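Local coordinates for mannitol dehydrogenase (Pseudomonas fluorescens, PDB 1M2W), which probably catalyses the NAD-dependent interconversion of D-mannitol and D-fructose, and here holds both NAD and D-mannitol, at residues A[377-382]-A[426-431]; A[225-230]-A[264-269]; A[399-404]-A[466-471]. All blocks are in the same frame, centred on the assembly; numbering follows the deposited sequence.

Contact 1 of 3, residues A[377-382]-A[426-431]; sequences DGSSKF and IPDPRA. With MTL (D-mannitol), chain D.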
loop_
_atom_site.group_PDB
_atom_site.type_symbol
_atom_site.label_atom_id
_atom_site.label_comp_id
_atom_site.label_asym_id
_atom_site.label_seq_id
_atom_site.Cartn_x
_atom_site.Cartn_y
_atom_site.Cartn_z
ATOM N N ASP A 377 6.504 -5.395 7.198
ATOM C CA ASP A 377 5.131 -5.720 7.535
ATOM C C ASP A 377 4.567 -6.995 6.894
ATOM O O ASP A 377 3.408 -7.043 6.490
ATOM C CB ASP A 377 4.241 -4.515 7.184
ATOM C CG ASP A 377 2.918 -4.503 7.952
ATOM O OD1 ASP A 377 2.703 -5.328 8.879
ATOM O OD2 ASP A 377 2.066 -3.641 7.626
ATOM N N GLY A 378 5.389 -8.015 6.797
ATOM C CA GLY A 378 4.918 -9.276 6.242
ATOM C C GLY A 378 3.743 -9.834 7.048
ATOM O O GLY A 378 2.852 -10.514 6.494
ATOM N N SER A 379 3.700 -9.576 8.364
ATOM C CA SER A 379 2.597 -10.118 9.143
ATOM C C SER A 379 1.258 -9.614 8.605
ATOM O O SER A 379 0.261 -10.355 8.617
ATOM C CB SER A 379 2.765 -9.803 10.656
ATOM O OG SER A 379 2.726 -8.395 10.922
ATOM N N SER A 380 1.219 -8.368 8.134
ATOM C CA SER A 380 -0.020 -7.809 7.556
ATOM C C SER A 380 -0.165 -8.138 6.050
ATOM O O SER A 380 -1.277 -8.240 5.540
ATOM C CB SER A 380 -0.038 -6.275 7.666
ATOM O OG SER A 380 0.154 -5.861 9.006
ATOM N N LYS A 381 0.960 -8.224 5.340
ATOM C CA LYS A 381 0.905 -8.466 3.887
ATOM C C LYS A 381 0.574 -9.902 3.473
ATOM O O LYS A 381 -0.130 -10.112 2.470
ATOM C CB LYS A 381 2.232 -8.054 3.240
ATOM C CG LYS A 381 2.455 -6.526 3.218
ATOM C CD LYS A 381 3.898 -6.169 2.793
ATOM C CE LYS A 381 4.096 -4.631 2.687
ATOM N NZ LYS A 381 5.567 -4.375 2.461
ATOM N N PHE A 382 1.041 -10.888 4.237
ATOM C CA PHE A 382 0.795 -12.270 3.836
ATOM C C PHE A 382 -0.679 -12.589 3.638
ATOM O O PHE A 382 -1.062 -13.198 2.617
ATOM C CB PHE A 382 1.427 -13.268 4.817
ATOM C CG PHE A 382 2.801 -13.738 4.388
ATOM C CD1 PHE A 382 3.970 -13.131 4.891
ATOM C CD2 PHE A 382 2.921 -14.711 3.410
ATOM C CE1 PHE A 382 5.250 -13.512 4.403
ATOM C CE2 PHE A 382 4.189 -15.095 2.916
ATOM C CZ PHE A 382 5.362 -14.480 3.432
ATOM N N ILE A 426 13.897 -6.539 12.065
ATOM C CA ILE A 426 12.664 -6.834 11.318
ATOM C C ILE A 426 11.684 -5.655 11.337
ATOM O O ILE A 426 11.097 -5.372 12.369
ATOM C CB ILE A 426 11.909 -8.072 11.925
ATOM C CG1 ILE A 426 12.866 -9.267 12.096
ATOM C CG2 ILE A 426 10.695 -8.415 11.042
ATOM C CD1 ILE A 426 13.756 -9.544 10.911
ATOM N N PRO A 427 11.479 -4.968 10.188
ATOM C CA PRO A 427 10.547 -3.833 10.150
ATOM C C PRO A 427 9.119 -4.344 10.002
ATOM O O PRO A 427 8.567 -4.334 8.903
ATOM C CB PRO A 427 11.001 -3.057 8.923
ATOM C CG PRO A 427 11.458 -4.183 7.979
ATOM C CD PRO A 427 12.232 -5.087 8.919
ATOM N N ASP A 428 8.529 -4.765 11.112
ATOM C CA ASP A 428 7.186 -5.319 11.134
ATOM C C ASP A 428 6.537 -4.860 12.439
ATOM O O ASP A 428 7.193 -4.868 13.479
ATOM C CB ASP A 428 7.306 -6.844 11.104
ATOM C CG ASP A 428 5.967 -7.546 10.919
ATOM O OD1 ASP A 428 5.889 -8.400 9.994
ATOM O OD2 ASP A 428 5.007 -7.261 11.682
ATOM N N PRO A 429 5.280 -4.414 12.400
ATOM C CA PRO A 429 4.606 -3.963 13.633
ATOM C C PRO A 429 4.499 -5.069 14.684
ATOM O O PRO A 429 4.235 -4.791 15.874
ATOM C CB PRO A 429 3.230 -3.514 13.145
ATOM C CG PRO A 429 3.025 -4.322 11.893
ATOM C CD PRO A 429 4.394 -4.255 11.235
ATOM N N ARG A 430 4.691 -6.317 14.249
ATOM C CA ARG A 430 4.636 -7.453 15.164
ATOM C C ARG A 430 5.944 -8.216 15.169
ATOM O O ARG A 430 5.967 -9.416 15.380
ATOM C CB ARG A 430 3.480 -8.385 14.784
ATOM C CG ARG A 430 2.160 -7.684 14.836
ATOM C CD ARG A 430 1.029 -8.664 14.749
ATOM N NE ARG A 430 0.947 -9.483 15.962
ATOM C CZ ARG A 430 0.104 -10.493 16.120
ATOM N NH1 ARG A 430 -0.728 -10.823 15.142
ATOM N NH2 ARG A 430 0.066 -11.157 17.277
ATOM N N ALA A 431 7.044 -7.497 14.970
ATOM C CA ALA A 431 8.370 -8.100 14.908
ATOM C C ALA A 431 8.715 -9.042 16.066
ATOM O O ALA A 431 9.103 -10.187 15.853
ATOM C CB ALA A 431 9.433 -6.992 14.807
HETATM O O1 MTL D . 1.577 -0.773 -6.962
HETATM C C1 MTL D . 2.659 -1.599 -6.485
HETATM C C2 MTL D . 2.584 -1.602 -4.959
HETATM O O2 MTL D . 1.314 -2.137 -4.491
HETATM C C3 MTL D . 3.768 -2.371 -4.362
HETATM O O3 MTL D . 4.966 -1.573 -4.594
HETATM C C4 MTL D . 3.564 -2.573 -2.840
HETATM O O4 MTL D . 3.811 -1.347 -2.142
HETATM C C5 MTL D . 4.539 -3.633 -2.324
HETATM O O5 MTL D . 4.227 -4.903 -2.894
HETATM C C6 MTL D . 4.492 -3.735 -0.752
HETATM O O6 MTL D . 5.226 -4.896 -0.368
HETATM O O HOH W 1 7.805 -9.195 8.256
#
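Both oxygens of the Asp428 carboxylate reach the first turn of helix 378-385 and grip Ser379 twice. OD2 turns its syn lone pair to the Ser379 hydroxyl, with OG as the donor, 2.7 Å from OD2. OD1, also met on its syn side but 16° out of the carboxylate plane, accepts Ser379 N at 3.0 Å. The Ser379 side chain is placed for this by OG lying between the backbone N and the carbonyl carbon (chi1 64°), which keeps hydroxyl and amide beside the same carboxylate. A water bridges Gly378 N, from which it accepts, and Asp428 OD1, to which it donates.

On its anti side OD2 also takes Arg430 N, 2.8 Å away, and this closes an Asx turn just ahead of helix 431-437. One acidic side chain thus ties the start of one helix to the loop entering the next, in the helical C-terminal domain. A leucine here would probably leave the Ser379 amide and hydroxyl, and Arg430 N, without their acceptor.

Asp377, the N-cap of helix 378-385, is hydrogen-bonded to the loop through its own N, 2.9 Å from Pro427 O. With CG anti to the backbone N (chi1 -158°) the carboxylate lies beside the first turn, where OD1 accepts Ser380 OG at 2.6 Å and, weakly, Ser380 N. The same OD1 packs 3.1 Å from Pro429 CD, the two side chains crossing at about a right angle. OD1 of Asp377 and OD2 of Asp428 lie only 4.1 Å apart; the helix N-terminus probably eases their repulsion. Arg430 lays its CB and CG beside Ser379 OG and sends its guanidinium to Glu453. Farther along the helix, the extended Lys381 gives NZ to O6 of D-mannitol.

Contact 2 of 3, residues A[225-230]-A[264-269]; sequences PNAMVD and WVLEDK. With MTL (D-mannitol), chain D.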
loop_
_atom_site.group_PDB
_atom_site.type_symbol
_atom_site.label_atom_id
_atom_site.label_comp_id
_atom_site.label_asym_id
_atom_site.label_seq_id
_atom_site.Cartn_x
_atom_site.Cartn_y
_atom_site.Cartn_z
ATOM N N PRO A 225 -16.202 2.965 -1.944
ATOM C CA PRO A 225 -15.841 2.332 -3.218
ATOM C C PRO A 225 -14.633 1.411 -3.146
ATOM O O PRO A 225 -13.642 1.698 -2.456
ATOM C CB PRO A 225 -15.563 3.526 -4.138
ATOM C CG PRO A 225 -15.052 4.620 -3.164
ATOM C CD PRO A 225 -16.078 4.427 -2.019
ATOM N N ASN A 226 -14.721 0.302 -3.867
ATOM C CA ASN A 226 -13.566 -0.607 -3.969
ATOM C C ASN A 226 -12.656 -0.096 -5.117
ATOM O O ASN A 226 -13.114 0.536 -6.064
ATOM C CB ASN A 226 -14.018 -2.010 -4.309
ATOM C CG ASN A 226 -14.757 -2.646 -3.197
ATOM O OD1 ASN A 226 -14.199 -2.881 -2.125
ATOM N ND2 ASN A 226 -16.032 -2.936 -3.424
ATOM N N ALA A 227 -11.359 -0.358 -5.011
ATOM C CA ALA A 227 -10.463 0.085 -6.067
ATOM C C ALA A 227 -9.247 -0.818 -6.158
ATOM O O ALA A 227 -8.967 -1.587 -5.223
ATOM C CB ALA A 227 -9.986 1.517 -5.763
HETATM N N MSE A 228 -8.554 -0.734 -7.307
HETATM C CA MSE A 228 -7.248 -1.390 -7.495
HETATM C C MSE A 228 -6.358 -0.175 -7.759
HETATM O O MSE A 228 -6.726 0.735 -8.567
HETATM C CB MSE A 228 -7.224 -2.325 -8.723
HETATM C CG MSE A 228 -5.904 -3.035 -8.936
HETATM SE SE MSE A 228 -4.689 -2.001 -10.025
HETATM C CE MSE A 228 -5.275 -2.778 -11.770
ATOM N N VAL A 229 -5.215 -0.107 -7.078
ATOM C CA VAL A 229 -4.314 1.025 -7.207
ATOM C C VAL A 229 -2.914 0.490 -7.501
ATOM O O VAL A 229 -2.533 -0.515 -6.940
ATOM C CB VAL A 229 -4.284 1.837 -5.888
ATOM C CG1 VAL A 229 -5.690 2.465 -5.668
ATOM C CG2 VAL A 229 -3.926 0.919 -4.704
ATOM N N ASP A 230 -2.154 1.166 -8.360
ATOM C CA ASP A 230 -0.833 0.631 -8.715
ATOM C C ASP A 230 0.186 1.704 -9.131
ATOM O O ASP A 230 -0.076 2.480 -10.054
ATOM C CB ASP A 230 -1.005 -0.354 -9.912
ATOM C CG ASP A 230 0.278 -1.153 -10.265
ATOM O OD1 ASP A 230 1.290 -1.054 -9.537
ATOM O OD2 ASP A 230 0.263 -1.889 -11.284
ATOM N N TRP A 264 -5.144 3.198 -11.944
ATOM C CA TRP A 264 -6.132 3.335 -10.871
ATOM C C TRP A 264 -7.478 2.882 -11.474
ATOM O O TRP A 264 -7.932 3.459 -12.474
ATOM C CB TRP A 264 -6.213 4.800 -10.440
ATOM C CG TRP A 264 -7.053 5.050 -9.171
ATOM C CD1 TRP A 264 -7.691 4.117 -8.392
ATOM C CD2 TRP A 264 -7.274 6.319 -8.564
ATOM N NE1 TRP A 264 -8.309 4.760 -7.298
ATOM C CE2 TRP A 264 -8.052 6.112 -7.400
ATOM C CE3 TRP A 264 -6.881 7.629 -8.898
ATOM C CZ2 TRP A 264 -8.448 7.185 -6.550
ATOM C CZ3 TRP A 264 -7.268 8.693 -8.080
ATOM C CH2 TRP A 264 -8.052 8.459 -6.901
ATOM N N VAL A 265 -8.053 1.825 -10.916
ATOM C CA VAL A 265 -9.363 1.319 -11.375
ATOM C C VAL A 265 -10.283 1.418 -10.163
ATOM O O VAL A 265 -9.964 0.912 -9.081
ATOM C CB VAL A 265 -9.240 -0.110 -11.871
ATOM C CG1 VAL A 265 -10.577 -0.582 -12.467
ATOM C CG2 VAL A 265 -8.158 -0.154 -12.974
ATOM N N LEU A 266 -11.427 2.065 -10.360
ATOM C CA LEU A 266 -12.327 2.361 -9.234
ATOM C C LEU A 266 -13.813 2.140 -9.538
ATOM O O LEU A 266 -14.243 2.328 -10.686
ATOM C CB LEU A 266 -12.083 3.862 -8.922
ATOM C CG LEU A 266 -12.606 4.828 -7.891
ATOM C CD1 LEU A 266 -12.295 4.362 -6.501
ATOM C CD2 LEU A 266 -11.922 6.163 -8.127
ATOM N N GLU A 267 -14.585 1.811 -8.494
ATOM C CA GLU A 267 -16.043 1.678 -8.611
ATOM C C GLU A 267 -16.535 3.109 -8.404
ATOM O O GLU A 267 -16.031 3.853 -7.536
ATOM C CB GLU A 267 -16.606 0.724 -7.528
ATOM C CG GLU A 267 -15.922 -0.662 -7.649
ATOM C CD GLU A 267 -16.730 -1.870 -7.148
ATOM O OE1 GLU A 267 -17.446 -1.715 -6.130
ATOM O OE2 GLU A 267 -16.601 -2.988 -7.772
ATOM N N ASP A 268 -17.515 3.520 -9.190
ATOM C CA ASP A 268 -17.990 4.903 -9.088
ATOM C C ASP A 268 -19.087 4.959 -8.045
ATOM O O ASP A 268 -20.315 4.994 -8.374
ATOM C CB ASP A 268 -18.511 5.371 -10.469
ATOM C CG ASP A 268 -18.720 6.867 -10.539
ATOM O OD1 ASP A 268 -18.575 7.542 -9.507
ATOM O OD2 ASP A 268 -19.041 7.381 -11.636
ATOM N N LYS A 269 -18.662 4.967 -6.782
ATOM C CA LYS A 269 -19.612 4.978 -5.688
ATOM C C LYS A 269 -19.265 6.061 -4.722
ATOM O O LYS A 269 -18.648 5.813 -3.670
ATOM C CB LYS A 269 -19.607 3.630 -4.974
ATOM C CG LYS A 269 -20.241 2.522 -5.805
ATOM C CD LYS A 269 -20.282 1.198 -5.048
ATOM C CE LYS A 269 -21.227 0.241 -5.784
ATOM N NZ LYS A 269 -21.581 -0.951 -4.963
HETATM O O1 MTL D . 1.577 -0.773 -6.962
HETATM C C1 MTL D . 2.659 -1.599 -6.485
HETATM C C2 MTL D . 2.584 -1.602 -4.959
HETATM O O2 MTL D . 1.314 -2.137 -4.491
HETATM C C3 MTL D . 3.768 -2.371 -4.362
HETATM O O3 MTL D . 4.966 -1.573 -4.594
HETATM C C4 MTL D . 3.564 -2.573 -2.840
HETATM O O4 MTL D . 3.811 -1.347 -2.142
HETATM C C5 MTL D . 4.539 -3.633 -2.324
HETATM O O5 MTL D . 4.227 -4.903 -2.894
HETATM C C6 MTL D . 4.492 -3.735 -0.752
HETATM O O6 MTL D . 5.226 -4.896 -0.368
#
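Val229 and Ala227 project from the same face of strand 227-230, and the Trp264 indole lies alongside them. Val229 CG1 comes within 3.8 Å of Trp264 CD1, the two side chains pointing the same way, while Ala227 CB meets the ring edge-on, in its plane, near NE1. The small methyl of Ala227 also takes Leu266 CD1 at 3.7 Å. The other branch of Leu266, CD2, lies over one face of the indole, offset toward its rim; the alanine methyl sits between CD1 and the ring edge. Further along, Pro225 sets CB against the carbonyl of Glu267, 3.4 Å from its O, and extends this surface toward Leu266 CD1.

On the other face Met228, present as selenomethionine, runs out with CG anti to the backbone N (chi1 -179°), then bends twice to bring CE to Val265 CG2 at 4.1 Å. Asn226 and Glu267 lie side by side, pointing the same way, amide and carboxylate planes steeply inclined: ND2 donates to OE1 from above the carboxylate plane, while Asn226 OD1 is held by Ala197 N. Met228 and Val265 form a hydrogen-bonded antiparallel pair, Met228 N to Val265 O at 2.8 Å, Val265 N to Met228 O at 2.9 Å. These two strands are the antiparallel pair of a small mixed three-stranded sheet, which strand 283-285 completes. Val229 lies beside the bound NAD, and at the strand end Asp230 OD1 accepts a hydrogen bond from O1 of D-mannitol, placing this ribbon at the active site.

Contact 3 of 3, residues A[399-404]-A[466-471]; sequences ETERAA and VAAFER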
loop_
_atom_site.group_PDB
_atom_site.type_symbol
_atom_site.label_atom_id
_atom_site.label_comp_id
_atom_site.label_asym_id
_atom_site.label_seq_id
_atom_site.Cartn_x
_atom_site.Cartn_y
_atom_site.Cartn_z
ATOM N N GLU A 399 -0.129 -28.269 -6.571
ATOM C CA GLU A 399 1.225 -28.143 -6.015
ATOM C C GLU A 399 1.370 -26.838 -5.230
ATOM O O GLU A 399 1.150 -25.757 -5.772
ATOM C CB GLU A 399 2.262 -28.148 -7.151
ATOM C CG GLU A 399 3.697 -27.972 -6.647
ATOM C CD GLU A 399 4.094 -29.090 -5.703
ATOM O OE1 GLU A 399 4.226 -28.876 -4.469
ATOM O OE2 GLU A 399 4.252 -30.224 -6.214
ATOM N N THR A 400 1.753 -26.940 -3.956
ATOM C CA THR A 400 1.898 -25.744 -3.130
ATOM C C THR A 400 3.353 -25.322 -2.877
ATOM O O THR A 400 3.591 -24.253 -2.294
ATOM C CB THR A 400 1.229 -25.938 -1.730
ATOM O OG1 THR A 400 1.883 -26.995 -1.025
ATOM C CG2 THR A 400 -0.281 -26.234 -1.870
ATOM N N GLU A 401 4.325 -26.128 -3.308
ATOM C CA GLU A 401 5.725 -25.822 -2.977
ATOM C C GLU A 401 6.256 -24.437 -3.349
ATOM O O GLU A 401 6.992 -23.850 -2.560
ATOM C CB GLU A 401 6.677 -26.888 -3.529
ATOM C CG GLU A 401 8.056 -26.864 -2.828
ATOM C CD GLU A 401 8.935 -28.100 -3.172
ATOM O OE1 GLU A 401 8.357 -29.151 -3.569
ATOM O OE2 GLU A 401 10.190 -28.009 -3.035
ATOM N N ARG A 402 5.911 -23.897 -4.500
ATOM C CA ARG A 402 6.440 -22.550 -4.825
ATOM C C ARG A 402 5.893 -21.496 -3.849
ATOM O O ARG A 402 6.624 -20.575 -3.428
ATOM C CB ARG A 402 6.088 -22.134 -6.240
ATOM C CG ARG A 402 6.917 -22.861 -7.311
ATOM C CD ARG A 402 6.350 -22.601 -8.708
ATOM N NE ARG A 402 5.006 -23.150 -8.854
ATOM C CZ ARG A 402 4.732 -24.396 -9.243
ATOM N NH1 ARG A 402 5.710 -25.261 -9.553
ATOM N NH2 ARG A 402 3.478 -24.798 -9.287
ATOM N N ALA A 403 4.607 -21.626 -3.525
ATOM C CA ALA A 403 3.957 -20.709 -2.597
ATOM C C ALA A 403 4.458 -20.958 -1.160
ATOM O O ALA A 403 4.625 -20.007 -0.360
ATOM C CB ALA A 403 2.419 -20.891 -2.682
ATOM N N ALA A 404 4.681 -22.222 -0.807
ATOM C CA ALA A 404 5.176 -22.519 0.530
ATOM C C ALA A 404 6.581 -21.947 0.715
ATOM O O ALA A 404 6.969 -21.570 1.846
ATOM C CB ALA A 404 5.229 -24.054 0.770
ATOM N N VAL A 466 2.003 -28.150 4.844
ATOM C CA VAL A 466 2.953 -28.207 5.947
ATOM C C VAL A 466 4.223 -28.930 5.513
ATOM O O VAL A 466 5.344 -28.506 5.834
ATOM C CB VAL A 466 2.314 -28.880 7.212
ATOM C CG1 VAL A 466 3.382 -29.165 8.260
ATOM C CG2 VAL A 466 1.248 -27.921 7.804
ATOM N N ALA A 467 4.076 -30.019 4.773
ATOM C CA ALA A 467 5.278 -30.733 4.325
ATOM C C ALA A 467 6.145 -29.901 3.390
ATOM O O ALA A 467 7.373 -29.905 3.525
ATOM C CB ALA A 467 4.904 -32.070 3.643
ATOM N N ALA A 468 5.501 -29.161 2.483
ATOM C CA ALA A 468 6.191 -28.308 1.502
ATOM C C ALA A 468 6.910 -27.214 2.261
ATOM O O ALA A 468 8.059 -26.895 1.976
ATOM C CB ALA A 468 5.158 -27.664 0.483
ATOM N N PHE A 469 6.221 -26.645 3.240
ATOM C CA PHE A 469 6.814 -25.602 4.055
ATOM C C PHE A 469 8.053 -26.113 4.778
ATOM O O PHE A 469 9.124 -25.484 4.746
ATOM C CB PHE A 469 5.802 -25.098 5.086
ATOM C CG PHE A 469 6.417 -24.183 6.125
ATOM C CD1 PHE A 469 6.598 -22.809 5.850
ATOM C CD2 PHE A 469 6.881 -24.697 7.322
ATOM C CE1 PHE A 469 7.242 -21.966 6.760
ATOM C CE2 PHE A 469 7.524 -23.873 8.243
ATOM C CZ PHE A 469 7.711 -22.500 7.974
ATOM N N GLU A 470 7.916 -27.254 5.450
ATOM C CA GLU A 470 9.056 -27.781 6.193
ATOM C C GLU A 470 10.267 -28.106 5.325
ATOM O O GLU A 470 11.399 -27.794 5.720
ATOM C CB GLU A 470 8.640 -29.020 7.004
ATOM C CG GLU A 470 7.606 -28.632 8.068
ATOM C CD GLU A 470 7.187 -29.787 8.964
ATOM O OE1 GLU A 470 7.292 -30.951 8.538
ATOM O OE2 GLU A 470 6.726 -29.524 10.088
ATOM N N ARG A 471 10.054 -28.698 4.157
ATOM C CA ARG A 471 11.201 -29.046 3.326
ATOM C C ARG A 471 11.842 -27.803 2.708
ATOM O O ARG A 471 13.070 -27.730 2.586
ATOM C CB ARG A 471 10.844 -30.096 2.255
ATOM C CG ARG A 471 9.767 -29.749 1.266
ATOM C CD ARG A 471 9.491 -30.955 0.319
ATOM N NE ARG A 471 8.513 -30.604 -0.713
ATOM C CZ ARG A 471 7.220 -30.931 -0.701
ATOM N NH1 ARG A 471 6.685 -31.653 0.288
ATOM N NH2 ARG A 471 6.443 -30.492 -1.681
#
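Arg471 presents the NE-NH2 edge of its guanidinium to a single oxygen of Glu401: NH2 lies 3.0 Å from OE1, and NE makes a weak bond to OE1 at 3.2 Å. This salt bridge closes a helix-helix packing in the C-terminal domain, where the start of helix 401-413 abuts helix 463-489. OE1 sits in the guanidinium plane, yet the donor NH2 lies 52° out of the carboxylate plane, the two flat groups being steeply inclined. Lys491 makes a second salt bridge to OE1, so Glu401 OE1 is shared by two cationic side chains, Arg471 and Lys491.

Glu399 joins the network more loosely, its OE1 forming a long salt bridge of 3.9 Å to Arg471 NH2. That OE1 has another task: with its anti lone pair it accepts Glu401 N at 3.0 Å, capping the first turn of the helix. Arg471 reaches the acids by an extended chain that starts with CG between the backbone N and carbonyl carbon (chi1 59°), folding the guanidinium back over Ala468, whose CA lies under its centre.

Beneath the charges the helices meet through small side chains. Thr400 OG1 lies against Ala468 CB, and Ala404 CB approaches Phe469 N while touching Ala468 CB at 3.6 Å.

Contacts 1 and 2 come at D-mannitol from different domains, their centres 25 Å apart and their nearest atoms about 12 Å. The ligand bridges them, with O6 at Lys381 and O1 at Asp230; Lys295, Asn300, His303 and Arg373 are also bonded to it. Bound NAD comes within about 4 Å of the Val229 side chain and about 6 Å of that of Asp377 (nearest atoms). Contact 3 stands away from this site, its centre 34 Å from that of contact 2 and 21 Å from that of contact 1, whose nearest atoms are about 6 Å off without touching. It interleaves with contact 1 along the chain; helix 401-413, which begins in contact 3, packs Trp410 against Asp428.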